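Local coordinates for endonuclease V (Streptomyces avermitilis, PDB 3GOC), which probably cleaves DNA, with magnesium as cofactor, at the second phosphodiester bond 3' to a deoxyinosine, nicking the strand for repair while leaving the lesion in place, at residues Arg5-Ala8 / Gly9-Ala12; Asp22-Arg25 / Gly26-Ile29; Phe91-Ile94 / Pro95-Ala99; Asp114-Gly117 / Val118-Pro121. All blocks are in the same frame, centred on the assembly; numbering follows the deposited sequence.

Contact 1 of 4, residues Arg5-Ala8 / Gly9-Ala12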
loop_
_atom_site.group_PDB
_atom_site.type_symbol
_atom_site.label_atom_id
_atom_site.label_comp_id
_atom_site.label_asym_id
_atom_site.label_seq_id
_atom_site.Cartn_x
_atom_site.Cartn_y
_atom_site.Cartn_z
ATOM N N ARG A 5 -23.689 -23.909 14.862
ATOM C CA ARG A 5 -24.267 -23.792 16.194
ATOM C C ARG A 5 -23.300 -23.125 17.162
ATOM O O ARG A 5 -22.128 -22.921 16.848
ATOM C CB ARG A 5 -24.656 -25.169 16.743
ATOM C CG ARG A 5 -25.703 -25.909 15.926
ATOM C CD ARG A 5 -25.059 -26.889 14.959
ATOM N NE ARG A 5 -26.056 -27.708 14.271
ATOM C CZ ARG A 5 -25.765 -28.758 13.511
ATOM N NH1 ARG A 5 -24.500 -29.124 13.338
ATOM N NH2 ARG A 5 -26.738 -29.444 12.925
ATOM N N ILE A 6 -23.805 -22.770 18.337
ATOM C CA ILE A 6 -22.976 -22.151 19.358
ATOM C C ILE A 6 -21.990 -23.215 19.826
ATOM O O ILE A 6 -22.392 -24.325 20.189
ATOM C CB ILE A 6 -23.831 -21.687 20.557
ATOM C CG1 ILE A 6 -24.821 -20.615 20.087
ATOM C CG2 ILE A 6 -22.931 -21.180 21.679
ATOM C CD1 ILE A 6 -25.721 -20.073 21.180
ATOM N N PRO A 7 -20.687 -22.898 19.811
ATOM C CA PRO A 7 -19.646 -23.838 20.238
ATOM C C PRO A 7 -19.893 -24.416 21.618
ATOM O O PRO A 7 -20.399 -23.729 22.511
ATOM C CB PRO A 7 -18.382 -22.989 20.214
ATOM C CG PRO A 7 -18.651 -22.033 19.083
ATOM C CD PRO A 7 -20.089 -21.644 19.320
ATOM N N ALA A 8 -19.531 -25.685 21.793
ATOM C CA ALA A 8 -19.691 -26.340 23.085
ATOM C C ALA A 8 -18.838 -25.598 24.115
ATOM O O ALA A 8 -17.630 -25.455 23.942
ATOM C CB ALA A 8 -19.245 -27.796 22.994
ATOM N N GLY A 9 -19.470 -25.124 25.183
ATOM C CA GLY A 9 -18.735 -24.413 26.219
ATOM C C GLY A 9 -18.500 -22.930 25.987
ATOM O O GLY A 9 -17.812 -22.270 26.776
ATOM N N TRP A 10 -19.064 -22.389 24.913
ATOM C CA TRP A 10 -18.903 -20.968 24.591
ATOM C C TRP A 10 -19.372 -20.119 25.770
ATOM O O TRP A 10 -20.306 -20.497 26.477
ATOM C CB TRP A 10 -19.741 -20.631 23.350
ATOM C CG TRP A 10 -19.341 -19.373 22.651
ATOM C CD1 TRP A 10 -20.065 -18.219 22.555
ATOM C CD2 TRP A 10 -18.145 -19.162 21.895
ATOM N NE1 TRP A 10 -19.392 -17.299 21.778
ATOM C CE2 TRP A 10 -18.209 -17.853 21.361
ATOM C CE3 TRP A 10 -17.016 -19.949 21.619
ATOM C CZ2 TRP A 10 -17.201 -17.320 20.560
ATOM C CZ3 TRP A 10 -16.007 -19.415 20.820
ATOM C CH2 TRP A 10 -16.108 -18.109 20.303
ATOM N N PRO A 11 -18.723 -18.966 26.010
ATOM C CA PRO A 11 -19.117 -18.095 27.119
ATOM C C PRO A 11 -20.616 -17.799 27.129
ATOM O O PRO A 11 -21.212 -17.529 26.085
ATOM C CB PRO A 11 -18.302 -16.832 26.867
ATOM C CG PRO A 11 -17.048 -17.360 26.285
ATOM C CD PRO A 11 -17.551 -18.416 25.306
ATOM N N ALA A 12 -21.214 -17.839 28.314
ATOM C CA ALA A 12 -22.634 -17.568 28.456
ATOM C C ALA A 12 -22.882 -16.358 29.360
ATOM O O ALA A 12 -24.019 -15.914 29.503
ATOM C CB ALA A 12 -23.344 -18.795 29.012
#
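Trp-10 folds back over Ile-6 and Pro-7, its side chain meeting Ile-6 at the root and the ring of Pro-7 from there outward. CB of Trp-10 rests 3.6 Å from CG2 of Ile-6, the methyl branch that reaches across, the two side chains crossing at about a right angle. The CG of Trp-10 stands anti to the backbone N (chi1 -161°), which lays the indole alongside the ring of Pro-7, the two pointing the same way. Further out, CE3 of the indole sits 3.6 Å from CB of Pro-7, and CG of Pro-7 lies over one indole face, offset toward the rim. The opposite face takes CD of Pro-11, so two prolines sandwich the ring.

The backbone beneath is a type II beta turn from Pro-7 to Trp-10, in the loop that leads into helix 14-24. It is closed by the bond from N of Trp-10 to O of Pro-7, 3.1 Å long. Ala-8 takes the first corner and Gly-9 the second. Gly-9 has a positive phi (84°), where a side chain would collide with the carbonyl O of Ala-8. On the five-membered ring of the indole, NE1 of Trp-10 donates to the backbone O of Phe-91, and the side chain packs on Ile-94 and Pro-95 of helix 94-102.

Contact 2 of 4, residues Asp22-Arg25 / Gly26-Ile29; sequences DELR and GRVI
Leu-24 and Arg-27 both carry CG anti to the carbonyl carbon (chi1 -69° and -65°), and this sets their side chains alongside each other, pointing the same way. The leucine then runs straight on, whereas the arginine bends at chi2 and chi3, which swings its guanidinium back to the CD2 methyl of Leu-24. That methyl lies 3.2 Å from NH2 and 3.3 Å from NH1 of Arg-27, an oblique approach to the planar group.

Behind these side chains the chain is leaving helix 14-24. N of Arg-27 donates to O of Leu-24 at 2.9 Å, and N of Val-28 donates to O of Arg-25 at 3.1 Å. Both links span three residues, as in a 3-10 turn. Gly-26, with no side chain, sits at the exposed outside of this turn. Val-28 brings CG2 to 3.4 Å from O of Arg-25, and its apolar branches suit a place against Phe-124 and Val-132.

One turn back, NH1 of Arg-25 forms a salt bridge of 2.9 Å with OD1 of Asp-22. The carboxylate oxygen lies at the guanidinium edge and in its plane, but is itself met from above the carboxylate plane. Leu-24 meanwhile packs on His-129 and Leu-133 of helix 126-134. Arg-122 also bridges to OD1 of Asp-22, which links the end of helix 14-24 to the loop that holds Arg-122. Two positive partners on one carboxylate oxygen would probably favour the ionised form of Asp-22.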
loop_
_atom_site.group_PDB
_atom_site.type_symbol
_atom_site.label_atom_id
_atom_site.label_comp_id
_atom_site.label_asym_id
_atom_site.label_seq_id
_atom_site.Cartn_x
_atom_site.Cartn_y
_atom_site.Cartn_z
ATOM N N ASP A 22 -9.165 -11.545 28.274
ATOM C CA ASP A 22 -7.923 -11.299 28.999
ATOM C C ASP A 22 -6.927 -12.448 28.859
ATOM O O ASP A 22 -5.716 -12.235 28.896
ATOM C CB ASP A 22 -8.202 -11.027 30.480
ATOM C CG ASP A 22 -8.976 -9.738 30.700
ATOM O OD1 ASP A 22 -8.867 -8.823 29.855
ATOM O OD2 ASP A 22 -9.677 -9.633 31.725
ATOM N N GLU A 23 -7.436 -13.662 28.689
ATOM C CA GLU A 23 -6.576 -14.828 28.548
ATOM C C GLU A 23 -6.001 -14.959 27.138
ATOM O O GLU A 23 -4.813 -15.239 26.971
ATOM C CB GLU A 23 -7.354 -16.089 28.926
ATOM C CG GLU A 23 -7.783 -16.103 30.391
ATOM C CD GLU A 23 -8.886 -17.104 30.686
ATOM O OE1 GLU A 23 -9.311 -17.200 31.859
ATOM O OE2 GLU A 23 -9.336 -17.795 29.748
ATOM N N LEU A 24 -6.840 -14.743 26.127
ATOM C CA LEU A 24 -6.398 -14.851 24.740
ATOM C C LEU A 24 -5.557 -13.668 24.258
ATOM O O LEU A 24 -4.783 -13.801 23.308
ATOM C CB LEU A 24 -7.604 -15.027 23.809
ATOM C CG LEU A 24 -8.373 -16.349 23.896
ATOM C CD1 LEU A 24 -9.516 -16.342 22.891
ATOM C CD2 LEU A 24 -7.428 -17.516 23.620
ATOM N N ARG A 25 -5.703 -12.520 24.910
ATOM C CA ARG A 25 -4.952 -11.330 24.519
ATOM C C ARG A 25 -3.455 -11.581 24.644
ATOM O O ARG A 25 -2.654 -10.968 23.939
ATOM C CB ARG A 25 -5.338 -10.139 25.394
ATOM C CG ARG A 25 -4.869 -8.800 24.847
ATOM C CD ARG A 25 -4.624 -7.796 25.962
ATOM N NE ARG A 25 -5.693 -7.805 26.958
ATOM C CZ ARG A 25 -5.725 -7.010 28.023
ATOM N NH1 ARG A 25 -6.734 -7.087 28.879
ATOM N NH2 ARG A 25 -4.748 -6.137 28.228
ATOM N N GLY A 26 -3.086 -12.486 25.546
ATOM C CA GLY A 26 -1.685 -12.804 25.753
ATOM C C GLY A 26 -1.046 -13.529 24.584
ATOM O O GLY A 26 0.172 -13.707 24.548
ATOM N N ARG A 27 -1.860 -13.954 23.624
ATOM C CA ARG A 27 -1.337 -14.654 22.462
ATOM C C ARG A 27 -1.115 -13.700 21.291
ATOM O O ARG A 27 -0.529 -14.079 20.280
ATOM C CB ARG A 27 -2.291 -15.784 22.052
ATOM C CG ARG A 27 -2.415 -16.886 23.102
ATOM C CD ARG A 27 -2.255 -18.266 22.486
ATOM N NE ARG A 27 -3.451 -18.712 21.781
ATOM C CZ ARG A 27 -4.570 -19.095 22.386
ATOM N NH1 ARG A 27 -5.615 -19.490 21.667
ATOM N NH2 ARG A 27 -4.640 -19.094 23.709
ATOM N N VAL A 28 -1.570 -12.461 21.436
ATOM C CA VAL A 28 -1.420 -11.470 20.378
ATOM C C VAL A 28 0.039 -11.103 20.135
ATOM O O VAL A 28 0.796 -10.872 21.076
ATOM C CB VAL A 28 -2.214 -10.180 20.706
ATOM C CG1 VAL A 28 -1.959 -9.117 19.644
ATOM C CG2 VAL A 28 -3.707 -10.493 20.785
ATOM N N ILE A 29 0.427 -11.063 18.864
ATOM C CA ILE A 29 1.788 -10.706 18.477
ATOM C C ILE A 29 1.751 -9.313 17.856
ATOM O O ILE A 29 1.014 -9.067 16.897
ATOM C CB ILE A 29 2.361 -11.731 17.478
ATOM C CG1 ILE A 29 2.518 -13.087 18.180
ATOM C CG2 ILE A 29 3.700 -11.245 16.931
ATOM C CD1 ILE A 29 2.898 -14.236 17.258
#

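Contact 3 of 4, residues Phe91-Ile94 / Pro95-Ala99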
loop_
_atom_site.group_PDB
_atom_site.type_symbol
_atom_site.label_atom_id
_atom_site.label_comp_id
_atom_site.label_asym_id
_atom_site.label_seq_id
_atom_site.Cartn_x
_atom_site.Cartn_y
_atom_site.Cartn_z
ATOM N N PHE A 91 -18.073 -12.039 20.367
ATOM C CA PHE A 91 -18.555 -13.340 20.807
ATOM C C PHE A 91 -19.843 -13.776 20.126
ATOM O O PHE A 91 -20.248 -14.933 20.236
ATOM C CB PHE A 91 -18.713 -13.376 22.326
ATOM C CG PHE A 91 -17.403 -13.385 23.054
ATOM C CD1 PHE A 91 -16.769 -12.191 23.397
ATOM C CD2 PHE A 91 -16.773 -14.593 23.355
ATOM C CE1 PHE A 91 -15.521 -12.197 24.024
ATOM C CE2 PHE A 91 -15.528 -14.615 23.979
ATOM C CZ PHE A 91 -14.899 -13.413 24.318
ATOM N N ARG A 92 -20.477 -12.857 19.405
ATOM C CA ARG A 92 -21.706 -13.168 18.689
ATOM C C ARG A 92 -21.440 -13.780 17.316
ATOM O O ARG A 92 -22.258 -14.548 16.813
ATOM C CB ARG A 92 -22.528 -11.899 18.440
ATOM C CG ARG A 92 -22.862 -11.062 19.653
ATOM C CD ARG A 92 -23.682 -9.855 19.215
ATOM N NE ARG A 92 -22.913 -8.987 18.321
ATOM C CZ ARG A 92 -23.443 -8.048 17.539
ATOM N NH1 ARG A 92 -24.754 -7.847 17.528
ATOM N NH2 ARG A 92 -22.661 -7.297 16.777
ATOM N N GLU A 93 -20.291 -13.449 16.728
ATOM C CA GLU A 93 -19.982 -13.865 15.362
ATOM C C GLU A 93 -18.727 -14.662 15.071
ATOM O O GLU A 93 -18.604 -15.205 13.976
ATOM C CB GLU A 93 -19.957 -12.620 14.481
ATOM C CG GLU A 93 -18.940 -11.595 14.947
ATOM C CD GLU A 93 -18.994 -10.310 14.156
ATOM O OE1 GLU A 93 -18.154 -10.127 13.247
ATOM O OE2 GLU A 93 -19.884 -9.493 14.450
ATOM N N ILE A 94 -17.800 -14.744 16.015
ATOM C CA ILE A 94 -16.569 -15.479 15.761
ATOM C C ILE A 94 -16.758 -16.895 15.217
ATOM O O ILE A 94 -16.107 -17.271 14.245
ATOM C CB ILE A 94 -15.691 -15.476 17.022
ATOM C CG1 ILE A 94 -15.028 -14.102 17.141
ATOM C CG2 ILE A 94 -14.642 -16.573 16.968
ATOM C CD1 ILE A 94 -14.629 -13.750 18.532
ATOM N N PRO A 95 -17.650 -17.695 15.821
ATOM C CA PRO A 95 -17.842 -19.059 15.310
ATOM C C PRO A 95 -18.233 -19.107 13.829
ATOM O O PRO A 95 -17.762 -19.959 13.065
ATOM C CB PRO A 95 -18.945 -19.611 16.211
ATOM C CG PRO A 95 -18.710 -18.898 17.506
ATOM C CD PRO A 95 -18.430 -17.479 17.052
ATOM N N THR A 96 -19.095 -18.181 13.425
ATOM C CA THR A 96 -19.563 -18.138 12.046
ATOM C C THR A 96 -18.488 -17.613 11.099
ATOM O O THR A 96 -18.395 -18.055 9.955
ATOM C CB THR A 96 -20.851 -17.288 11.943
ATOM O OG1 THR A 96 -21.833 -17.822 12.840
ATOM C CG2 THR A 96 -21.415 -17.331 10.532
ATOM N N VAL A 97 -17.678 -16.672 11.576
ATOM C CA VAL A 97 -16.591 -16.123 10.768
ATOM C C VAL A 97 -15.555 -17.224 10.538
ATOM O O VAL A 97 -15.033 -17.381 9.428
ATOM C CB VAL A 97 -15.919 -14.919 11.473
ATOM C CG1 VAL A 97 -14.678 -14.475 10.702
ATOM C CG2 VAL A 97 -16.907 -13.766 11.567
ATOM N N LEU A 98 -15.254 -17.985 11.588
ATOM C CA LEU A 98 -14.291 -19.079 11.461
ATOM C C LEU A 98 -14.808 -20.091 10.442
ATOM O O LEU A 98 -14.035 -20.644 9.664
ATOM C CB LEU A 98 -14.072 -19.761 12.819
ATOM C CG LEU A 98 -13.314 -18.935 13.867
ATOM C CD1 LEU A 98 -13.354 -19.662 15.201
ATOM C CD2 LEU A 98 -11.878 -18.699 13.420
ATOM N N ALA A 99 -16.120 -20.314 10.434
ATOM C CA ALA A 99 -16.728 -21.262 9.503
ATOM C C ALA A 99 -16.611 -20.792 8.054
ATOM O O ALA A 99 -16.362 -21.590 7.143
ATOM C CB ALA A 99 -18.193 -21.487 9.869
HETATM O O HOH W 1 -21.402 -17.126 15.462
#
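Ile-94 and Leu-98 lie side by side on one flank of the helix, pointing the same way, with CG2 of Ile-94 3.8 Å from CD1 of Leu-98. Glu-93 and Val-97 make a similar pair one residue earlier, though a looser one: OE1 of Glu-93 comes no nearer than 4.2 Å to CG2 of Val-97. Each pair is four residues apart, so each shares a bond of the helical ladder. N of Leu-98 donates to O of Ile-94 at 2.9 Å, and N of Val-97 to O of Glu-93 at 3.0 Å.

Glu-93 is the N-cap of helix 94-102, and Pro-95 occupies the first turn, where its missing N-H costs no helical bond. The Ile-Pro linkage brings CD of Pro-95 within 3.4 Å of CB of Ile-94, tighter than an ordinary carbon contact. On another side of the turn a water lies 2.7 Å from OG1 of Thr-96, hydrogen-bonded to it, and donates to O of Arg-92, stitching the helix to the loop before it.

The Glu-93 chain starts with CG between the backbone N and carbonyl carbon (chi1 59°) and then extends toward strand 41-49, where OE2 bonds to the hydroxyl of Tyr-49. Its side chain ends about 7 Å from a bound magnesium ion, while Ile-94 and Leu-98 use their branched apolar ends against helix 126-134.

Contact 4 of 4, residues Asp114-Gly117 / Val118-Pro121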
loop_
_atom_site.group_PDB
_atom_site.type_symbol
_atom_site.label_atom_id
_atom_site.label_comp_id
_atom_site.label_asym_id
_atom_site.label_seq_id
_atom_site.Cartn_x
_atom_site.Cartn_y
_atom_site.Cartn_z
ATOM N N ASP A 114 -13.739 -5.639 8.947
ATOM C CA ASP A 114 -14.442 -4.362 8.918
ATOM C C ASP A 114 -14.747 -4.130 10.392
ATOM O O ASP A 114 -15.817 -4.489 10.888
ATOM C CB ASP A 114 -15.748 -4.475 8.135
ATOM C CG ASP A 114 -16.547 -3.187 8.150
ATOM O OD1 ASP A 114 -17.781 -3.233 7.930
ATOM O OD2 ASP A 114 -15.954 -2.115 8.377
ATOM N N GLY A 115 -13.792 -3.533 11.089
ATOM C CA GLY A 115 -13.947 -3.312 12.510
ATOM C C GLY A 115 -12.626 -2.961 13.155
ATOM O O GLY A 115 -11.795 -2.290 12.542
ATOM N N TYR A 116 -12.425 -3.434 14.382
ATOM C CA TYR A 116 -11.220 -3.111 15.139
ATOM C C TYR A 116 -10.437 -4.296 15.706
ATOM O O TYR A 116 -10.969 -5.394 15.887
ATOM C CB TYR A 116 -11.584 -2.184 16.311
ATOM C CG TYR A 116 -12.558 -1.066 15.974
ATOM C CD1 TYR A 116 -13.928 -1.308 15.899
ATOM C CD2 TYR A 116 -12.107 0.221 15.707
ATOM C CE1 TYR A 116 -14.827 -0.297 15.562
ATOM C CE2 TYR A 116 -12.994 1.243 15.370
ATOM C CZ TYR A 116 -14.349 0.977 15.297
ATOM O OH TYR A 116 -15.221 1.978 14.935
ATOM N N GLY A 117 -9.161 -4.044 15.978
ATOM C CA GLY A 117 -8.291 -5.044 16.570
ATOM C C GLY A 117 -7.942 -4.571 17.976
ATOM O O GLY A 117 -8.762 -4.662 18.888
ATOM N N VAL A 118 -6.734 -4.046 18.160
ATOM C CA VAL A 118 -6.310 -3.561 19.472
ATOM C C VAL A 118 -7.076 -2.310 19.915
ATOM O O VAL A 118 -7.085 -1.962 21.103
ATOM C CB VAL A 118 -4.794 -3.267 19.493
ATOM C CG1 VAL A 118 -4.018 -4.552 19.251
ATOM C CG2 VAL A 118 -4.450 -2.240 18.437
ATOM N N ALA A 119 -7.711 -1.628 18.964
ATOM C CA ALA A 119 -8.505 -0.432 19.267
ATOM C C ALA A 119 -9.812 -0.958 19.836
ATOM O O ALA A 119 -10.840 -1.003 19.156
ATOM C CB ALA A 119 -8.760 0.370 17.985
ATOM N N HIS A 120 -9.753 -1.333 21.105
ATOM C CA HIS A 120 -10.884 -1.932 21.795
ATOM C C HIS A 120 -10.724 -1.685 23.293
ATOM O O HIS A 120 -9.603 -1.588 23.789
ATOM C CB HIS A 120 -10.872 -3.428 21.453
ATOM C CG HIS A 120 -11.882 -4.248 22.188
ATOM N ND1 HIS A 120 -11.646 -4.772 23.441
ATOM C CD2 HIS A 120 -13.121 -4.663 21.833
ATOM C CE1 HIS A 120 -12.696 -5.475 23.826
ATOM N NE2 HIS A 120 -13.605 -5.424 22.869
ATOM N N PRO A 121 -11.843 -1.560 24.029
ATOM C CA PRO A 121 -11.788 -1.319 25.475
ATOM C C PRO A 121 -10.842 -2.251 26.232
ATOM O O PRO A 121 -10.231 -1.847 27.221
ATOM C CB PRO A 121 -13.252 -1.466 25.909
ATOM C CG PRO A 121 -13.884 -2.279 24.799
ATOM C CD PRO A 121 -13.238 -1.692 23.581
#
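The Tyr-116 ring is met obliquely by the carbonyl O of Ala-119, which lies 3.6 Å from CG of Tyr-116 and 3.2 Å from its CB. The methyl of Ala-119 adds a looser touch, its CB 4.1 Å from CD2 of the tyrosine. The imidazole of His-120 is the other flat group, and CD of Pro-121 lies 3.2 Å above one of its faces, offset toward the rim. Its two nitrogens are both engaged: ND1 with the backbone N of Arg-122, NE2 with the backbone O of Gly-87.

Because CG of Tyr-116 is anti to the carbonyl carbon (chi1 -43°), the ring leaves Ala-119 beyond CD2, and its hydroxyl reaches the backbone O of Asn-144. A small residue suits position 119, where the chain folds sharply against the root of this large ring. Ala-119 is the centre of an inverse gamma turn, closed by a weak 2.7 Å bond from N of His-120 to O of Val-118.

The turn belongs to the loop after strand 110-114 of the RNase H-like fold, the strand that carries Asp-114. With Asp-46, this carboxylate binds a magnesium ion, and the side chain of Tyr-116 is about 10 Å from a bound magnesium ion. Gly-117 has backbone angles at which a side chain would run into N of Val-118, and its own N bonds to OG of Ser-186. Its O approaches CB of His-120 at 3.5 Å, while Val-118 turns its branched side chain to Val-187 of strand 183-189 and to Leu-30.

How the contacts relate
Contact 3 is the buried one; contacts 1 and 2 lie at the surface, and contact 4 is partly buried. Contacts 1 and 3 join directly: Pro-7 and the indole pack on the start of helix 94-102, and Pro-11 on Phe-91 before it. Contacts 2 and 3 do not touch, yet both lean on helix 126-134, and Arg-122 connects contact 2 with the loop of contact 4. The chemistry follows position. A proline-aromatic sandwich marks the outer turn, an ion pair the helix end, an aliphatic pair the core helix start, and a glycine and gamma turn the backbone-led loop of contact 4. Contacts 3 and 4 lie nearest the magnesium site, contact 4 contributing the ligand Asp-114.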